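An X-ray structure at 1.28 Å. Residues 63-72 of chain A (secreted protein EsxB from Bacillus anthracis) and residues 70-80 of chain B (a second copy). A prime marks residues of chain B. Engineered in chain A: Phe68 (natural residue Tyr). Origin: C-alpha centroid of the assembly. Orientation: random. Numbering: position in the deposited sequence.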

# COMPACT_ATOMS: atom_id res chain seq x y z
N GLN A 63 2.99 -16.08 2.93
CA GLN A 63 3.66 -15.49 4.08
C GLN A 63 3.77 -13.97 3.95
O GLN A 63 3.56 -13.24 4.93
CB GLN A 63 5.03 -16.13 4.26
CG GLN A 63 5.97 -15.40 5.22
CD GLN A 63 5.50 -15.31 6.67
OE1 GLN A 63 4.71 -16.13 7.16
NE2 GLN A 63 6.03 -14.34 7.37
N ALA A 64 4.07 -13.47 2.76
CA ALA A 64 4.17 -12.03 2.56
C ALA A 64 2.80 -11.36 2.64
O ALA A 64 2.60 -10.42 3.42
CB ALA A 64 4.81 -11.72 1.21
N MET A 65 1.85 -11.82 1.84
CA MET A 65 0.56 -11.15 1.80
C MET A 65 -0.17 -11.19 3.13
O MET A 65 -0.73 -10.17 3.57
CB MET A 65 -0.33 -11.72 0.69
CG MET A 65 0.24 -11.55 -0.71
SD MET A 65 -0.95 -11.98 -1.99
CE MET A 65 -1.16 -13.74 -1.71
N GLN A 66 -0.18 -12.34 3.80
CA GLN A 66 -0.88 -12.44 5.07
C GLN A 66 -0.30 -11.50 6.11
O GLN A 66 -1.02 -10.93 6.93
CB GLN A 66 -0.88 -13.87 5.62
CG GLN A 66 -1.80 -14.82 4.86
CD GLN A 66 -2.18 -16.03 5.68
OE1 GLN A 66 -3.36 -16.40 5.74
NE2 GLN A 66 -1.20 -16.65 6.32
N GLN A 67 1.02 -11.33 6.09
CA GLN A 67 1.68 -10.46 7.06
C GLN A 67 1.54 -8.98 6.73
O GLN A 67 1.58 -8.13 7.63
CB GLN A 67 3.15 -10.84 7.18
CG GLN A 67 3.37 -12.19 7.84
CD GLN A 67 2.73 -12.28 9.20
OE1 GLN A 67 2.94 -11.41 10.05
NE2 GLN A 67 1.95 -13.32 9.43
N PHE A 68 1.36 -8.65 5.46
CA PHE A 68 1.32 -7.24 5.08
C PHE A 68 -0.09 -6.65 5.14
O PHE A 68 -0.24 -5.43 5.29
CB PHE A 68 1.90 -7.04 3.68
CG PHE A 68 3.36 -7.40 3.56
CD1 PHE A 68 4.19 -7.49 4.66
CD2 PHE A 68 3.90 -7.63 2.30
CE1 PHE A 68 5.54 -7.82 4.50
CE2 PHE A 68 5.23 -7.95 2.14
CZ PHE A 68 6.05 -8.04 3.23
N ILE A 69 -1.12 -7.49 5.04
CA ILE A 69 -2.49 -7.02 5.19
C ILE A 69 -2.69 -6.16 6.46
O ILE A 69 -3.18 -5.03 6.36
CB ILE A 69 -3.52 -8.18 5.11
CG1 ILE A 69 -3.63 -8.70 3.68
CG2 ILE A 69 -4.88 -7.74 5.66
CD1 ILE A 69 -4.30 -10.07 3.56
N PRO A 70 -2.32 -6.67 7.65
CA PRO A 70 -2.57 -5.86 8.85
C PRO A 70 -1.71 -4.61 8.92
O PRO A 70 -2.11 -3.62 9.56
CB PRO A 70 -2.25 -6.82 10.01
CG PRO A 70 -1.38 -7.90 9.40
CD PRO A 70 -1.86 -8.04 7.99
N ILE A 71 -0.55 -4.61 8.28
CA ILE A 71 0.26 -3.39 8.26
C ILE A 71 -0.47 -2.31 7.47
O ILE A 71 -0.59 -1.17 7.91
CB ILE A 71 1.68 -3.64 7.70
CG1 ILE A 71 2.42 -4.65 8.58
CG2 ILE A 71 2.45 -2.32 7.59
CD1 ILE A 71 3.81 -5.01 8.07
N LEU A 72 -0.99 -2.66 6.30
CA LEU A 72 -1.76 -1.71 5.50
C LEU A 72 -3.01 -1.26 6.22
O LEU A 72 -3.39 -0.09 6.14
CB LEU A 72 -2.09 -2.29 4.13
CG LEU A 72 -1.08 -2.01 3.03
CD1 LEU A 72 -1.08 -0.51 2.71
CD2 LEU A 72 0.31 -2.46 3.38
N PRO B 70 8.88 4.60 3.80
CA PRO B 70 9.85 3.50 3.68
C PRO B 70 9.26 2.14 4.03
O PRO B 70 9.76 1.11 3.56
CB PRO B 70 10.95 3.88 4.68
CG PRO B 70 10.31 4.87 5.60
CD PRO B 70 9.30 5.62 4.78
N ILE B 71 8.21 2.11 4.83
CA ILE B 71 7.55 0.85 5.14
C ILE B 71 6.82 0.32 3.91
O ILE B 71 6.93 -0.87 3.56
CB ILE B 71 6.62 1.01 6.36
CG1 ILE B 71 7.48 1.27 7.61
CG2 ILE B 71 5.73 -0.21 6.55
CD1 ILE B 71 6.73 1.78 8.84
N LEU B 72 6.09 1.19 3.22
CA LEU B 72 5.43 0.82 1.97
C LEU B 72 6.45 0.40 0.91
O LEU B 72 6.21 -0.54 0.17
CB LEU B 72 4.58 1.99 1.46
CG LEU B 72 3.34 2.28 2.30
CD1 LEU B 72 2.76 3.62 1.92
CD2 LEU B 72 2.30 1.17 2.13
N GLU B 73 7.58 1.09 0.84
CA GLU B 73 8.64 0.74 -0.10
C GLU B 73 9.23 -0.64 0.22
O GLU B 73 9.57 -1.39 -0.70
CB GLU B 73 9.73 1.82 -0.11
CG GLU B 73 9.27 3.11 -0.78
CD GLU B 73 10.22 4.27 -0.59
OE1 GLU B 73 11.02 4.25 0.37
OE2 GLU B 73 10.14 5.24 -1.38
N GLY B 74 9.35 -0.97 1.50
CA GLY B 74 9.83 -2.28 1.91
C GLY B 74 8.85 -3.35 1.45
O GLY B 74 9.24 -4.39 0.91
N ILE B 75 7.57 -3.09 1.66
CA ILE B 75 6.52 -4.01 1.23
C ILE B 75 6.53 -4.18 -0.29
O ILE B 75 6.50 -5.31 -0.79
CB ILE B 75 5.13 -3.53 1.72
CG1 ILE B 75 5.03 -3.74 3.23
CG2 ILE B 75 4.00 -4.21 0.96
CD1 ILE B 75 3.81 -3.10 3.87
N SER B 76 6.60 -3.09 -1.03
CA SER B 76 6.56 -3.18 -2.49
C SER B 76 7.79 -3.91 -3.02
O SER B 76 7.68 -4.77 -3.90
CB SER B 76 6.35 -1.79 -3.12
OG SER B 76 7.45 -0.95 -2.93
N THR B 77 8.96 -3.62 -2.47
CA THR B 77 10.17 -4.34 -2.87
C THR B 77 10.09 -5.84 -2.54
O THR B 77 10.49 -6.69 -3.34
CB THR B 77 11.42 -3.74 -2.21
OG1 THR B 77 11.56 -2.38 -2.63
CG2 THR B 77 12.67 -4.51 -2.61
N ASP B 78 9.56 -6.16 -1.36
CA ASP B 78 9.40 -7.55 -0.96
C ASP B 78 8.51 -8.30 -1.96
O ASP B 78 8.82 -9.42 -2.35
CB ASP B 78 8.74 -7.66 0.42
CG ASP B 78 9.66 -7.29 1.56
OD1 ASP B 78 10.90 -7.28 1.41
OD2 ASP B 78 9.10 -7.01 2.66
N LEU B 79 7.41 -7.67 -2.36
CA LEU B 79 6.49 -8.29 -3.31
C LEU B 79 7.10 -8.41 -4.70
O LEU B 79 6.93 -9.41 -5.38
CB LEU B 79 5.17 -7.51 -3.37
CG LEU B 79 4.39 -7.47 -2.06
CD1 LEU B 79 3.21 -6.52 -2.21
CD2 LEU B 79 3.93 -8.86 -1.65
N LYS B 80 7.82 -7.37 -5.10
CA LYS B 80 8.51 -7.37 -6.39
C LYS B 80 9.47 -8.55 -6.50
O LYS B 80 9.55 -9.19 -7.54
CB LYS B 80 9.26 -6.06 -6.59
CG LYS B 80 9.98 -5.92 -7.93
CD LYS B 80 10.69 -4.58 -8.02
CE LYS B 80 11.44 -4.43 -9.34
NZ LYS B 80 12.49 -5.47 -9.49

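Two copies of EsxB illustrate a general principle: with about 3.6 residues per turn, side chains three or four apart line one face of a helix, and two such faces can pack by apolar contact alone. Here both stretches are helical throughout, their N-to-C directions differ by 164°, and their axes come no closer than 10.7 Å. No hydrogen bond crosses between them; 362 Å² of surface, summed over both sides, is buried almost wholly by apolar side chains.

Along chain B, Pro70′ lies out of reach. As a proline its nitrogen carries no hydrogen, so it makes no bond to the preceding turn and the helix kinks; Pro70 does the same in chain A. Ile71′ begins the contact by meeting its own counterpart, CG2 of Ile71′ lying 4.0 Å from CG2 of Ile71. Leu72′ repeats the theme. Its CA-to-CB bond points sideways, yet the end of the side chain comes nearer, and CD2 of Leu72′ packs 3.8 Å from CD1 of Leu72. Such self-pairing is natural where identical chains run antiparallel.

Glu73′ is out of reach, but its carbonyl serves the helix twice, accepting the backbone N of Thr77′ and also the side-chain OG1 of Thr77′, each at 2.9 Å from Glu73′ O. Gly74′ has no side chain to contribute.

Ile75′ is the hub. It points toward chain A and touches three residues there: its CD1 lies 4.0 Å from CG2 of Ile71 and 3.6 Å from CD2 of Leu72, while its CG2 lies 3.7 Å from CD2 of Phe68. Phe68 is an engineered residue, replacing Tyr. Over one face of its ring sits CG1 of Ile75′, 4.0 Å from the ring centroid and only 9° off the normal, a CH-pi contact in which an aliphatic C–H group meets the pi cloud.

One turn beyond Gly74′, Asp78′ supplies the exception to the apolar pattern: its OD2 approaches CZ of Phe68 to 3.3 Å, obliquely to the ring. The ring carbon offers no conventional polar partner, so this is close packing beside a carboxylate.

Leu79′ closes the interface. It too sets off sideways before its end turns in, placing CD2 4.1 Å from CE2 at the edge of the Phe68 ring and likewise 4.1 Å from CB of Ala64. The small alanine accompanies a close backbone approach, with the CA atoms of Ala64 and Leu79′ 7.3 Å apart.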